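PDB 5NTH: putative aminopeptidase, which probably removes amino-terminal residues from peptides as a manganese-dependent M17 leucyl aminopeptidase, here with the inhibitor actinonin bound. Local coordinates for residues Y21-T26 with E234-Y239; F34-S38 with R188-T192; V409-D415 with F504-H510. All coordinates share one frame; numbering follows the deposited sequence.

Contact 1 of 3, residues Y21-T26 with E234-Y239; sequences YVQTCT and EIAAAY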
ATOM      1  N   TYR A  21      21.911   1.238  36.306  1.00 31.54           N
ATOM      2  CA  TYR A  21      21.156   0.221  35.563  1.00 30.88           C
ATOM      3  C   TYR A  21      21.919  -1.104  35.534  1.00 32.31           C
ATOM      4  O   TYR A  21      21.326  -2.180  35.682  1.00 33.76           O
ATOM      5  CB  TYR A  21      20.852   0.650  34.121  1.00 29.22           C
ATOM      6  CG  TYR A  21      20.180  -0.444  33.355  1.00 27.42           C
ATOM      7  CD1 TYR A  21      18.807  -0.665  33.469  1.00 26.46           C
ATOM      8  CD2 TYR A  21      20.931  -1.327  32.600  1.00 27.15           C
ATOM      9  CE1 TYR A  21      18.195  -1.722  32.809  1.00 26.23           C
ATOM     10  CE2 TYR A  21      20.336  -2.389  31.921  1.00 26.84           C
ATOM     11  CZ  TYR A  21      18.971  -2.573  32.018  1.00 26.52           C
ATOM     12  OH  TYR A  21      18.419  -3.623  31.345  1.00 26.03           O
ATOM     13  N   VAL A  22      23.231  -1.024  35.344  1.00 32.97           N
ATOM     14  CA  VAL A  22      24.066  -2.221  35.335  1.00 32.75           C
ATOM     15  C   VAL A  22      23.910  -2.935  36.665  1.00 33.16           C
ATOM     16  O   VAL A  22      23.595  -4.121  36.693  1.00 33.14           O
ATOM     17  CB  VAL A  22      25.525  -1.868  35.051  1.00 33.38           C
ATOM     18  CG1 VAL A  22      26.449  -3.043  35.320  1.00 34.46           C
ATOM     19  CG2 VAL A  22      25.670  -1.431  33.600  1.00 33.18           C
ATOM     20  N   GLN A  23      24.059  -2.196  37.761  1.00 33.23           N
ATOM     21  CA  GLN A  23      23.926  -2.782  39.104  1.00 33.45           C
ATOM     22  C   GLN A  23      22.629  -3.521  39.330  1.00 32.35           C
ATOM     23  O   GLN A  23      22.618  -4.586  39.967  1.00 32.64           O
ATOM     24  CB  GLN A  23      24.088  -1.721  40.207  1.00 34.27           C
ATOM     25  CG  GLN A  23      25.505  -1.225  40.373  1.00 34.49           C
ATOM     26  CD  GLN A  23      26.486  -2.349  40.214  1.00 35.27           C
ATOM     27  OE1 GLN A  23      27.226  -2.414  39.217  1.00 36.64           O
ATOM     28  NE2 GLN A  23      26.452  -3.292  41.154  1.00 34.97           N
ATOM     29  N   THR A  24      21.540  -2.972  38.816  1.00 31.36           N
ATOM     30  CA  THR A  24      20.237  -3.578  39.065  1.00 31.54           C
ATOM     31  C   THR A  24      20.192  -4.908  38.341  1.00 31.91           C
ATOM     32  O   THR A  24      19.566  -5.858  38.810  1.00 33.29           O
ATOM     33  CB  THR A  24      19.079  -2.705  38.586  1.00 31.52           C
ATOM     34  OG1 THR A  24      19.141  -2.586  37.161  1.00 31.02           O
ATOM     35  CG2 THR A  24      19.140  -1.307  39.236  1.00 31.61           C
ATOM     36  N   CYS A  25      20.880  -4.954  37.203  1.00 31.99           N
ATOM     37  CA  CYS A  25      21.028  -6.167  36.409  1.00 32.09           C
ATOM     38  C   CYS A  25      22.029  -7.197  36.958  1.00 31.18           C
ATOM     39  O   CYS A  25      21.763  -8.391  36.923  1.00 29.76           O
ATOM     40  CB  CYS A  25      21.404  -5.784  34.974  1.00 32.35           C
ATOM     41  SG  CYS A  25      20.014  -5.156  34.031  1.00 34.12           S
ATOM     42  N   THR A  26      23.180  -6.736  37.433  1.00 31.40           N
ATOM     43  CA  THR A  26      24.193  -7.645  37.961  1.00 32.67           C
ATOM     44  C   THR A  26      23.886  -8.212  39.360  1.00 32.38           C
ATOM     45  O   THR A  26      24.322  -9.294  39.651  1.00 33.50           O
ATOM     46  CB  THR A  26      25.620  -7.050  37.945  1.00 34.15           C
ATOM     47  OG1 THR A  26      25.728  -5.982  38.883  1.00 34.88           O
ATOM     48  CG2 THR A  26      25.990  -6.536  36.557  1.00 34.83           C
ATOM     49  N   GLU A 234      29.051  -5.275  29.308  1.00 31.80           N
ATOM     50  CA  GLU A 234      29.539  -5.036  30.653  1.00 31.62           C
ATOM     51  C   GLU A 234      28.816  -5.953  31.684  1.00 29.68           C
ATOM     52  O   GLU A 234      29.416  -6.399  32.679  1.00 28.17           O
ATOM     53  CB  GLU A 234      29.350  -3.568  30.979  1.00 33.02           C
ATOM     54  CG  GLU A 234      30.112  -3.089  32.191  1.00 35.07           C
ATOM     55  CD  GLU A 234      29.739  -1.666  32.522  1.00 37.81           C
ATOM     56  OE1 GLU A 234      30.001  -0.758  31.687  1.00 38.43           O
ATOM     57  OE2 GLU A 234      29.140  -1.475  33.601  1.00 41.01           O
ATOM     58  N   ILE A 235      27.538  -6.226  31.415  1.00 27.67           N
ATOM     59  CA  ILE A 235      26.710  -7.025  32.273  1.00 27.25           C
ATOM     60  C   ILE A 235      27.222  -8.447  32.208  1.00 28.28           C
ATOM     61  O   ILE A 235      27.489  -9.067  33.243  1.00 28.58           O
ATOM     62  CB  ILE A 235      25.211  -6.951  31.889  1.00 26.60           C
ATOM     63  CG1 ILE A 235      24.588  -5.636  32.373  1.00 26.05           C
ATOM     64  CG2 ILE A 235      24.409  -8.068  32.543  1.00 26.63           C
ATOM     65  CD1 ILE A 235      23.174  -5.366  31.879  1.00 25.65           C
ATOM     66  N   ALA A 236      27.369  -8.945  30.988  1.00 29.24           N
ATOM     67  CA  ALA A 236      27.897 -10.283  30.741  1.00 30.05           C
ATOM     68  C   ALA A 236      29.248 -10.490  31.424  1.00 30.45           C
ATOM     69  O   ALA A 236      29.460 -11.527  32.049  1.00 31.58           O
ATOM     70  CB  ALA A 236      28.001 -10.559  29.247  1.00 30.42           C
ATOM     71  N   ALA A 237      30.132  -9.494  31.352  1.00 30.43           N
ATOM     72  CA  ALA A 237      31.391  -9.537  32.109  1.00 30.50           C
ATOM     73  C   ALA A 237      31.176  -9.737  33.630  1.00 30.77           C
ATOM     74  O   ALA A 237      31.713 -10.681  34.205  1.00 30.93           O
ATOM     75  CB  ALA A 237      32.220  -8.294  31.845  1.00 30.65           C
ATOM     76  N   ALA A 238      30.363  -8.897  34.271  1.00 30.00           N
ATOM     77  CA  ALA A 238      30.107  -9.055  35.715  1.00 29.50           C
ATOM     78  C   ALA A 238      29.593 -10.456  36.060  1.00 29.38           C
ATOM     79  O   ALA A 238      30.011 -11.043  37.044  1.00 29.14           O
ATOM     80  CB  ALA A 238      29.140  -7.980  36.231  1.00 29.50           C
ATOM     81  N   TYR A 239      28.687 -10.995  35.254  1.00 29.72           N
ATOM     82  CA  TYR A 239      28.180 -12.334  35.513  1.00 29.82           C
ATOM     83  C   TYR A 239      29.313 -13.349  35.320  1.00 30.67           C
ATOM     84  O   TYR A 239      29.371 -14.356  36.019  1.00 31.46           O
ATOM     85  CB  TYR A 239      26.931 -12.654  34.672  1.00 29.53           C
ATOM     86  CG  TYR A 239      25.675 -12.196  35.361  1.00 29.03           C
ATOM     87  CD1 TYR A 239      25.177 -12.887  36.475  1.00 29.18           C
ATOM     88  CD2 TYR A 239      25.000 -11.050  34.951  1.00 29.14           C
ATOM     89  CE1 TYR A 239      24.028 -12.464  37.144  1.00 28.65           C
ATOM     90  CE2 TYR A 239      23.842 -10.622  35.608  1.00 29.04           C
ATOM     91  CZ  TYR A 239      23.371 -11.328  36.711  1.00 28.90           C
ATOM     92  OH  TYR A 239      22.241 -10.903  37.374  1.00 29.53           O
TER
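This is a helix-helix packing contact in which Ile235 of helix 229-243, a helix of the catalytic domain, pushes against Tyr21, Val22 and Cys25 on the last turns of helix 12-26, the first helix of the chain. The short axes run in broadly the same direction, cross at -40° and come within 9.8 Å of each other. Ile235 carries the middle of the interface: with CG1 anti to its carbonyl carbon (chi1 -77°) and the chain extended beyond it, CD1 is sent forward to lie 3.6 Å from Cys25 CB. Cys25 SG meets the same methyl. More loosely, Ile235 CD1 lies 4.1 Å from Tyr21 CE2. Tyr21 crosses the isoleucine at about a right angle, and its hydroxyl goes on to hydrogen-bond Thr222. To one side of Ile235, a single carboxylate oxygen of Glu234, OE2, comes against both methyls of Val22, 3.5 Å from Val22 CG2, the two side chains crossing at about a right angle; the charge is met by a salt bridge from OE1 to Arg6. One turn further along, Ala238 CB touches Thr26 CG2 at 3.5 Å, a methyl-to-methyl meeting. The polar link is made by Tyr239, whose hydroxyl donates to the backbone oxygen of Cys25, Tyr239 OH to Cys25 O being 2.6 Å. The donor lies in the carbonyl plane with a C=O...donor angle of 154°, and the carbonyl oxygen sits at the ring edge. Ile235 CG2 also meets that edge from within its own helix. A third helix, 203-221, packs against the Cys25 and Tyr239 side. Chemically, then, an apolar centre fills the space between the helices, while a tyrosine hydroxyl gives a partner to the backbone carbonyl of buried Cys25.

Contact 2 of 3, residues F34-S38 with R188-T192; sequences FTDIS and RAAFT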
ATOM      1  N   PHE A  34       9.421 -19.476  47.848  1.00 26.02           N
ATOM      2  CA  PHE A  34       8.598 -20.646  48.015  1.00 26.63           C
ATOM      3  C   PHE A  34       8.534 -20.977  49.497  1.00 27.74           C
ATOM      4  O   PHE A  34       9.494 -20.758  50.237  1.00 28.20           O
ATOM      5  CB  PHE A  34       9.176 -21.806  47.206  1.00 26.10           C
ATOM      6  CG  PHE A  34       9.303 -21.514  45.728  1.00 25.59           C
ATOM      7  CD1 PHE A  34      10.354 -20.746  45.250  1.00 25.18           C
ATOM      8  CD2 PHE A  34       8.370 -22.014  44.821  1.00 25.35           C
ATOM      9  CE1 PHE A  34      10.472 -20.485  43.906  1.00 25.21           C
ATOM     10  CE2 PHE A  34       8.464 -21.732  43.473  1.00 25.46           C
ATOM     11  CZ  PHE A  34       9.519 -20.963  43.011  1.00 25.41           C
ATOM     12  N   THR A  35       7.395 -21.499  49.929  1.00 28.10           N
ATOM     13  CA  THR A  35       7.202 -21.887  51.323  1.00 27.74           C
ATOM     14  C   THR A  35       6.623 -23.287  51.336  1.00 27.49           C
ATOM     15  O   THR A  35       5.693 -23.591  50.597  1.00 28.63           O
ATOM     16  CB  THR A  35       6.272 -20.880  52.059  1.00 28.25           C
ATOM     17  OG1 THR A  35       6.964 -19.633  52.248  1.00 27.89           O
ATOM     18  CG2 THR A  35       5.820 -21.411  53.444  1.00 28.42           C
ATOM     19  N   ASP A  36       7.150 -24.133  52.203  1.00 26.50           N
ATOM     20  CA  ASP A  36       6.737 -25.519  52.249  1.00 25.98           C
ATOM     21  C   ASP A  36       5.296 -25.578  52.764  1.00 25.80           C
ATOM     22  O   ASP A  36       5.042 -25.103  53.849  1.00 25.79           O
ATOM     23  CB  ASP A  36       7.726 -26.236  53.174  1.00 26.18           C
ATOM     24  CG  ASP A  36       7.406 -27.713  53.392  1.00 26.09           C
ATOM     25  OD1 ASP A  36       6.222 -28.119  53.230  1.00 25.38           O
ATOM     26  OD2 ASP A  36       8.369 -28.457  53.735  1.00 25.86           O
ATOM     27  N   ILE A  37       4.350 -26.132  52.006  1.00 26.24           N
ATOM     28  CA  ILE A  37       2.921 -26.063  52.409  1.00 27.06           C
ATOM     29  C   ILE A  37       2.679 -26.620  53.801  1.00 28.76           C
ATOM     30  O   ILE A  37       1.724 -26.237  54.491  1.00 30.69           O
ATOM     31  CB  ILE A  37       1.968 -26.798  51.453  1.00 27.21           C
ATOM     32  CG1 ILE A  37       0.507 -26.492  51.800  1.00 27.67           C
ATOM     33  CG2 ILE A  37       2.173 -28.315  51.502  1.00 27.50           C
ATOM     34  CD1 ILE A  37      -0.480 -26.880  50.715  1.00 28.08           C
ATOM     35  N   SER A  38       3.539 -27.536  54.226  1.00 29.73           N
ATOM     36  CA  SER A  38       3.387 -28.125  55.549  1.00 29.78           C
ATOM     37  C   SER A  38       3.845 -27.172  56.687  1.00 29.56           C
ATOM     38  O   SER A  38       3.683 -27.519  57.860  1.00 28.83           O
ATOM     39  CB  SER A  38       4.149 -29.452  55.609  1.00 29.14           C
ATOM     40  OG  SER A  38       5.534 -29.163  55.781  1.00 29.79           O
ATOM     41  N   ARG A 188       5.228 -31.390  47.615  1.00 30.80           N
ATOM     42  CA  ARG A 188       6.358 -31.021  48.470  1.00 29.52           C
ATOM     43  C   ARG A 188       7.708 -31.456  47.925  1.00 28.93           C
ATOM     44  O   ARG A 188       8.727 -31.318  48.611  1.00 28.09           O
ATOM     45  CB  ARG A 188       6.170 -31.607  49.868  1.00 29.29           C
ATOM     46  CG  ARG A 188       4.978 -31.058  50.648  1.00 29.30           C
ATOM     47  CD  ARG A 188       4.938 -31.600  52.094  1.00 28.50           C
ATOM     48  NE  ARG A 188       6.096 -31.090  52.838  1.00 27.47           N
ATOM     49  CZ  ARG A 188       7.082 -31.810  53.349  1.00 27.06           C
ATOM     50  NH1 ARG A 188       8.068 -31.186  53.959  1.00 26.53           N
ATOM     51  NH2 ARG A 188       7.091 -33.141  53.290  1.00 28.02           N
ATOM     52  N   ALA A 189       7.730 -31.910  46.675  1.00 29.21           N
ATOM     53  CA  ALA A 189       8.945 -32.468  46.044  1.00 29.14           C
ATOM     54  C   ALA A 189      10.189 -31.565  46.039  1.00 29.32           C
ATOM     55  O   ALA A 189      11.321 -32.047  46.140  1.00 29.83           O
ATOM     56  CB  ALA A 189       8.625 -32.902  44.636  1.00 29.42           C
ATOM     57  N   ALA A 190       9.982 -30.267  45.908  1.00 29.97           N
ATOM     58  CA  ALA A 190      11.073 -29.298  46.039  1.00 31.59           C
ATOM     59  C   ALA A 190      11.730 -29.324  47.433  1.00 33.06           C
ATOM     60  O   ALA A 190      12.937 -29.022  47.577  1.00 33.22           O
ATOM     61  CB  ALA A 190      10.572 -27.885  45.708  1.00 31.88           C
ATOM     62  N   PHE A 191      10.924 -29.655  48.446  1.00 34.25           N
ATOM     63  CA  PHE A 191      11.360 -29.642  49.844  1.00 35.29           C
ATOM     64  C   PHE A 191      11.852 -30.988  50.349  1.00 36.84           C
ATOM     65  O   PHE A 191      12.719 -31.045  51.185  1.00 36.60           O
ATOM     66  CB  PHE A 191      10.232 -29.101  50.704  1.00 34.70           C
ATOM     67  CG  PHE A 191       9.891 -27.687  50.368  1.00 33.97           C
ATOM     68  CD1 PHE A 191      10.660 -26.637  50.879  1.00 33.95           C
ATOM     69  CD2 PHE A 191       8.872 -27.402  49.478  1.00 33.25           C
ATOM     70  CE1 PHE A 191      10.383 -25.321  50.557  1.00 32.92           C
ATOM     71  CE2 PHE A 191       8.582 -26.094  49.151  1.00 33.09           C
ATOM     72  CZ  PHE A 191       9.333 -25.049  49.695  1.00 33.42           C
ATOM     73  N   THR A 192      11.314 -32.059  49.796  1.00 39.32           N
ATOM     74  CA  THR A 192      11.713 -33.404  50.137  1.00 40.10           C
ATOM     75  C   THR A 192      12.858 -33.945  49.254  1.00 45.96           C
ATOM     76  O   THR A 192      13.439 -34.987  49.578  1.00 49.46           O
ATOM     77  CB  THR A 192      10.471 -34.337  50.079  1.00 39.62           C
ATOM     78  OG1 THR A 192       9.866 -34.340  48.768  1.00 37.49           O
ATOM     79  CG2 THR A 192       9.403 -33.868  51.121  1.00 38.71           C
TER
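Asp36 and Arg188 form a side-on salt bridge between two loops that follow neighbouring parallel strands, 32-34 and 181-185, at the edge of the six-stranded mixed sheet in the N-terminal part of the chain. Asp36 also starts an Asx turn, and Arg188 is the N-cap residue of the short helix 189-192. The tight part of the contact is built around Asp36, which is buried. Asp36 CB stands over the centre of the Phe191 ring, 3.7 Å from the centroid and only 8° off the ring normal, a CH-pi contact made over the face. The backbone joins in, with Asp36 N 3.4 Å from Phe191 CZ. Of the Phe34 side chain, CB is what comes near Phe191; the ring leads off toward Leu206 and Cys210 of helix 203-221. Because Asp36 CG lies anti to the backbone N (chi1 177°), the carboxylate reaches past the phenylalanine to the guanidinium, and the two flat groups are nearly coplanar, their planes 23° apart. Arg188 bends at chi3 to present NE and NH1 along one edge: Arg188 NH1 meets the syn lone pair of Asp36 OD2 at 2.8 Å, and Arg188 NE donates to Asp36 OD1 at 3.0 Å, the latter bond almost straight. The pairing fixes the rotation of both groups. Toward solvent the packing thins out. Ile37 CG2 only brushes Arg188 CG at 4.0 Å, while exposed Ser38 lies alongside the arginine without bonding to it, Ser38 OG being 3.6 Å from Arg188 NE. That serine instead turns back on the aspartate: Ser38 N closes the Asx turn on the anti side of Asp36 OD1 at 2.9 Å, well out of the carboxylate plane. The third donor to this same oxygen is Ser38 OG, which reaches Asp36 OD1 at 2.8 Å from above that plane.

Contact 3 of 3, residues V409-D415 with F504-H510; sequences VPDVLID and FRGPFVH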
ATOM      1  N   VAL A 409      34.874 -29.179  21.132  1.00 30.70           N
ATOM      2  CA  VAL A 409      33.902 -29.251  20.044  1.00 30.82           C
ATOM      3  C   VAL A 409      32.568 -29.561  20.647  1.00 30.30           C
ATOM      4  O   VAL A 409      32.457 -30.581  21.274  1.00 31.24           O
ATOM      5  CB  VAL A 409      34.221 -30.406  19.075  1.00 31.76           C
ATOM      6  CG1 VAL A 409      33.126 -30.541  18.005  1.00 32.50           C
ATOM      7  CG2 VAL A 409      35.585 -30.202  18.421  1.00 31.61           C
ATOM      8  N   PRO A 410      31.538 -28.727  20.433  1.00 30.26           N
ATOM      9  CA  PRO A 410      30.246 -29.116  21.008  1.00 29.99           C
ATOM     10  C   PRO A 410      29.651 -30.427  20.454  1.00 28.99           C
ATOM     11  O   PRO A 410      29.912 -30.808  19.311  1.00 28.37           O
ATOM     12  CB  PRO A 410      29.321 -27.941  20.645  1.00 29.92           C
ATOM     13  CG  PRO A 410      30.218 -26.840  20.255  1.00 29.63           C
ATOM     14  CD  PRO A 410      31.429 -27.477  19.671  1.00 30.19           C
ATOM     15  N   ASP A 411      28.876 -31.100  21.288  1.00 28.46           N
ATOM     16  CA  ASP A 411      28.073 -32.226  20.845  1.00 29.42           C
ATOM     17  C   ASP A 411      26.630 -31.869  20.585  1.00 29.90           C
ATOM     18  O   ASP A 411      25.862 -32.698  20.093  1.00 29.58           O
ATOM     19  CB  ASP A 411      28.123 -33.354  21.868  1.00 29.94           C
ATOM     20  CG  ASP A 411      29.543 -33.744  22.229  1.00 30.55           C
ATOM     21  OD1 ASP A 411      30.346 -34.076  21.300  1.00 29.12           O
ATOM     22  OD2 ASP A 411      29.839 -33.694  23.454  1.00 30.91           O
ATOM     23  N   VAL A 412      26.248 -30.646  20.921  1.00 31.13           N
ATOM     24  CA  VAL A 412      24.924 -30.147  20.539  1.00 32.32           C
ATOM     25  C   VAL A 412      24.949 -28.632  20.515  1.00 31.11           C
ATOM     26  O   VAL A 412      25.555 -28.001  21.367  1.00 30.87           O
ATOM     27  CB  VAL A 412      23.819 -30.751  21.443  1.00 34.05           C
ATOM     28  CG1 VAL A 412      24.254 -30.699  22.884  1.00 35.35           C
ATOM     29  CG2 VAL A 412      22.459 -30.087  21.263  1.00 34.42           C
ATOM     30  N   LEU A 413      24.342 -28.068  19.478  1.00 30.87           N
ATOM     31  CA  LEU A 413      24.253 -26.633  19.350  1.00 30.26           C
ATOM     32  C   LEU A 413      22.815 -26.158  19.388  1.00 30.41           C
ATOM     33  O   LEU A 413      21.999 -26.555  18.549  1.00 29.25           O
ATOM     34  CB  LEU A 413      24.913 -26.152  18.074  1.00 30.28           C
ATOM     35  CG  LEU A 413      25.154 -24.654  18.232  1.00 30.13           C
ATOM     36  CD1 LEU A 413      26.567 -24.298  17.835  1.00 29.96           C
ATOM     37  CD2 LEU A 413      24.097 -23.844  17.491  1.00 30.19           C
ATOM     38  N   ILE A 414      22.536 -25.282  20.353  1.00 31.06           N
ATOM     39  CA  ILE A 414      21.222 -24.687  20.503  1.00 32.01           C
ATOM     40  C   ILE A 414      21.246 -23.244  20.053  1.00 31.63           C
ATOM     41  O   ILE A 414      21.906 -22.409  20.677  1.00 31.09           O
ATOM     42  CB  ILE A 414      20.734 -24.698  21.953  1.00 32.28           C
ATOM     43  CG1 ILE A 414      20.818 -26.112  22.515  1.00 32.97           C
ATOM     44  CG2 ILE A 414      19.310 -24.163  22.009  1.00 32.20           C
ATOM     45  CD1 ILE A 414      20.361 -26.199  23.953  1.00 33.15           C
ATOM     46  N   ASP A 415      20.472 -22.962  19.008  1.00 31.72           N
ATOM     47  CA  ASP A 415      20.392 -21.632  18.410  1.00 32.57           C
ATOM     48  C   ASP A 415      19.054 -21.038  18.794  1.00 29.89           C
ATOM     49  O   ASP A 415      17.999 -21.648  18.587  1.00 28.07           O
ATOM     50  CB  ASP A 415      20.528 -21.751  16.881  1.00 36.37           C
ATOM     51  CG  ASP A 415      20.864 -20.425  16.192  1.00 39.73           C
ATOM     52  OD1 ASP A 415      21.858 -19.780  16.586  1.00 45.11           O
ATOM     53  OD2 ASP A 415      20.153 -20.042  15.226  1.00 41.29           O
ATOM     54  N   PHE A 504      31.958 -30.006  13.567  1.00 30.22           N
ATOM     55  CA  PHE A 504      30.836 -30.257  14.451  1.00 30.27           C
ATOM     56  C   PHE A 504      29.908 -31.247  13.788  1.00 30.62           C
ATOM     57  O   PHE A 504      29.480 -31.021  12.681  1.00 30.73           O
ATOM     58  CB  PHE A 504      30.097 -28.954  14.736  1.00 30.55           C
ATOM     59  CG  PHE A 504      28.760 -29.143  15.350  1.00 30.27           C
ATOM     60  CD1 PHE A 504      28.656 -29.500  16.674  1.00 30.82           C
ATOM     61  CD2 PHE A 504      27.611 -28.972  14.598  1.00 30.79           C
ATOM     62  CE1 PHE A 504      27.416 -29.701  17.261  1.00 31.86           C
ATOM     63  CE2 PHE A 504      26.367 -29.149  15.166  1.00 31.86           C
ATOM     64  CZ  PHE A 504      26.268 -29.517  16.513  1.00 32.03           C
ATOM     65  N   ARG A 505      29.570 -32.313  14.495  1.00 32.47           N
ATOM     66  CA  ARG A 505      28.883 -33.472  13.909  1.00 33.64           C
ATOM     67  C   ARG A 505      27.514 -33.846  14.563  1.00 34.46           C
ATOM     68  O   ARG A 505      26.744 -34.616  13.979  1.00 36.98           O
ATOM     69  CB  ARG A 505      29.865 -34.669  13.893  1.00 32.03           C
ATOM     70  N   GLY A 506      27.196 -33.302  15.740  1.00 33.95           N
ATOM     71  CA  GLY A 506      25.904 -33.583  16.409  1.00 33.57           C
ATOM     72  C   GLY A 506      24.772 -32.597  16.078  1.00 33.66           C
ATOM     73  O   GLY A 506      24.931 -31.701  15.266  1.00 34.02           O
ATOM     74  N   PRO A 507      23.614 -32.738  16.729  1.00 32.81           N
ATOM     75  CA  PRO A 507      22.444 -31.985  16.341  1.00 32.12           C
ATOM     76  C   PRO A 507      22.559 -30.464  16.441  1.00 32.31           C
ATOM     77  O   PRO A 507      23.190 -29.917  17.363  1.00 30.89           O
ATOM     78  CB  PRO A 507      21.388 -32.454  17.344  1.00 32.27           C
ATOM     79  CG  PRO A 507      21.889 -33.735  17.858  1.00 32.25           C
ATOM     80  CD  PRO A 507      23.354 -33.503  17.952  1.00 32.61           C
ATOM     81  N   PHE A 508      21.903 -29.807  15.493  1.00 32.36           N
ATOM     82  CA  PHE A 508      21.720 -28.371  15.502  1.00 32.45           C
ATOM     83  C   PHE A 508      20.237 -28.127  15.716  1.00 31.25           C
ATOM     84  O   PHE A 508      19.415 -28.614  14.920  1.00 30.80           O
ATOM     85  CB  PHE A 508      22.154 -27.824  14.154  1.00 33.70           C
ATOM     86  CG  PHE A 508      21.802 -26.391  13.933  1.00 33.88           C
ATOM     87  CD1 PHE A 508      22.516 -25.390  14.566  1.00 33.85           C
ATOM     88  CD2 PHE A 508      20.766 -26.047  13.080  1.00 33.90           C
ATOM     89  CE1 PHE A 508      22.201 -24.069  14.368  1.00 33.98           C
ATOM     90  CE2 PHE A 508      20.454 -24.728  12.861  1.00 34.37           C
ATOM     91  CZ  PHE A 508      21.177 -23.736  13.506  1.00 34.69           C
ATOM     92  N   VAL A 509      19.911 -27.407  16.794  1.00 30.06           N
ATOM     93  CA  VAL A 509      18.518 -27.145  17.193  1.00 29.55           C
ATOM     94  C   VAL A 509      18.308 -25.671  17.229  1.00 28.15           C
ATOM     95  O   VAL A 509      18.839 -24.992  18.102  1.00 26.85           O
ATOM     96  CB  VAL A 509      18.180 -27.668  18.596  1.00 30.28           C
ATOM     97  CG1 VAL A 509      16.704 -27.492  18.915  1.00 29.94           C
ATOM     98  CG2 VAL A 509      18.541 -29.135  18.687  1.00 31.81           C
ATOM     99  N   HIS A 510      17.502 -25.206  16.282  1.00 28.06           N
ATOM    100  CA  HIS A 510      17.220 -23.798  16.099  1.00 27.80           C
ATOM    101  C   HIS A 510      15.860 -23.476  16.635  1.00 26.73           C
ATOM    102  O   HIS A 510      14.888 -24.049  16.170  1.00 26.17           O
ATOM    103  CB  HIS A 510      17.261 -23.488  14.636  1.00 28.29           C
ATOM    104  CG  HIS A 510      16.897 -22.079  14.295  1.00 29.06           C
ATOM    105  ND1 HIS A 510      17.806 -21.047  14.328  1.00 30.01           N
ATOM    106  CD2 HIS A 510      15.742 -21.546  13.849  1.00 28.84           C
ATOM    107  CE1 HIS A 510      17.219 -19.932  13.947  1.00 29.67           C
ATOM    108  NE2 HIS A 510      15.968 -20.210  13.640  1.00 29.81           N
TER
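Leu413 and Phe508 sit side by side as bridge partners in a parallel beta pairing inside the eight-stranded mixed sheet of the catalytic domain, where strands 412-417 and 508-512 are neighbours. Leu413 uses both its backbone polar atoms: Leu413 N donates to Pro507 O at 3.0 Å, and Leu413 O accepts from Val509 N at 2.9 Å, both bonds nearly straight. The ladder goes on with Asp415 N to Val509 O at 2.8 Å. On one face of the sheet, that of Leu413, Asp415, Phe508 and His510, Leu413 CD2 comes to the edge of the Phe508 ring, 3.7 Å from Phe508 CE1, and Asp415 CB also touches this ring. Helix 391-404 covers Leu413 and Asp415. The opposite face holds Ile414 and Val509, the latter packed against helix 439-452. Before the strands pair, the Phe504 ring packs against the backbone of Pro410 to Val412. Pro410 O lies at the edge of that ring, 3.2 Å from Phe504 CD1. The far end points toward the active site: the side chain of Asp415 is about 7 Å from that of the manganese ligand Lys298, and that of His510 about 10 Å from bound actinonin. Both residues have CG anti to the backbone N, and they extend the same way until His510 ND1 donates to Asp415 OD2 at 2.7 Å, in the imidazole plane and on the oxygen's anti lone pair, though bent to 139° at the hydrogen.

How the contacts relate
Along the chain, contact 2 is nested within the loop that contact 1 closes, and contact 3 follows both. The three are well separated: centres lie 32 Å apart for contacts 1 and 2, 28 Å for contacts 1 and 3, and 36 Å for contacts 2 and 3. Contact 2 belongs to the N-terminal six-stranded sheet, and contact 3 to the eight-stranded sheet of the catalytic domain. Contact 1 joins the first helix of the chain to helix 229-243. Helix 203-221 runs past contacts 1 and 2, a shared neighbour although their nearest atoms are about 17 Å apart. Both lie away from the metal site; contact 3 alone approaches the manganese and actinonin.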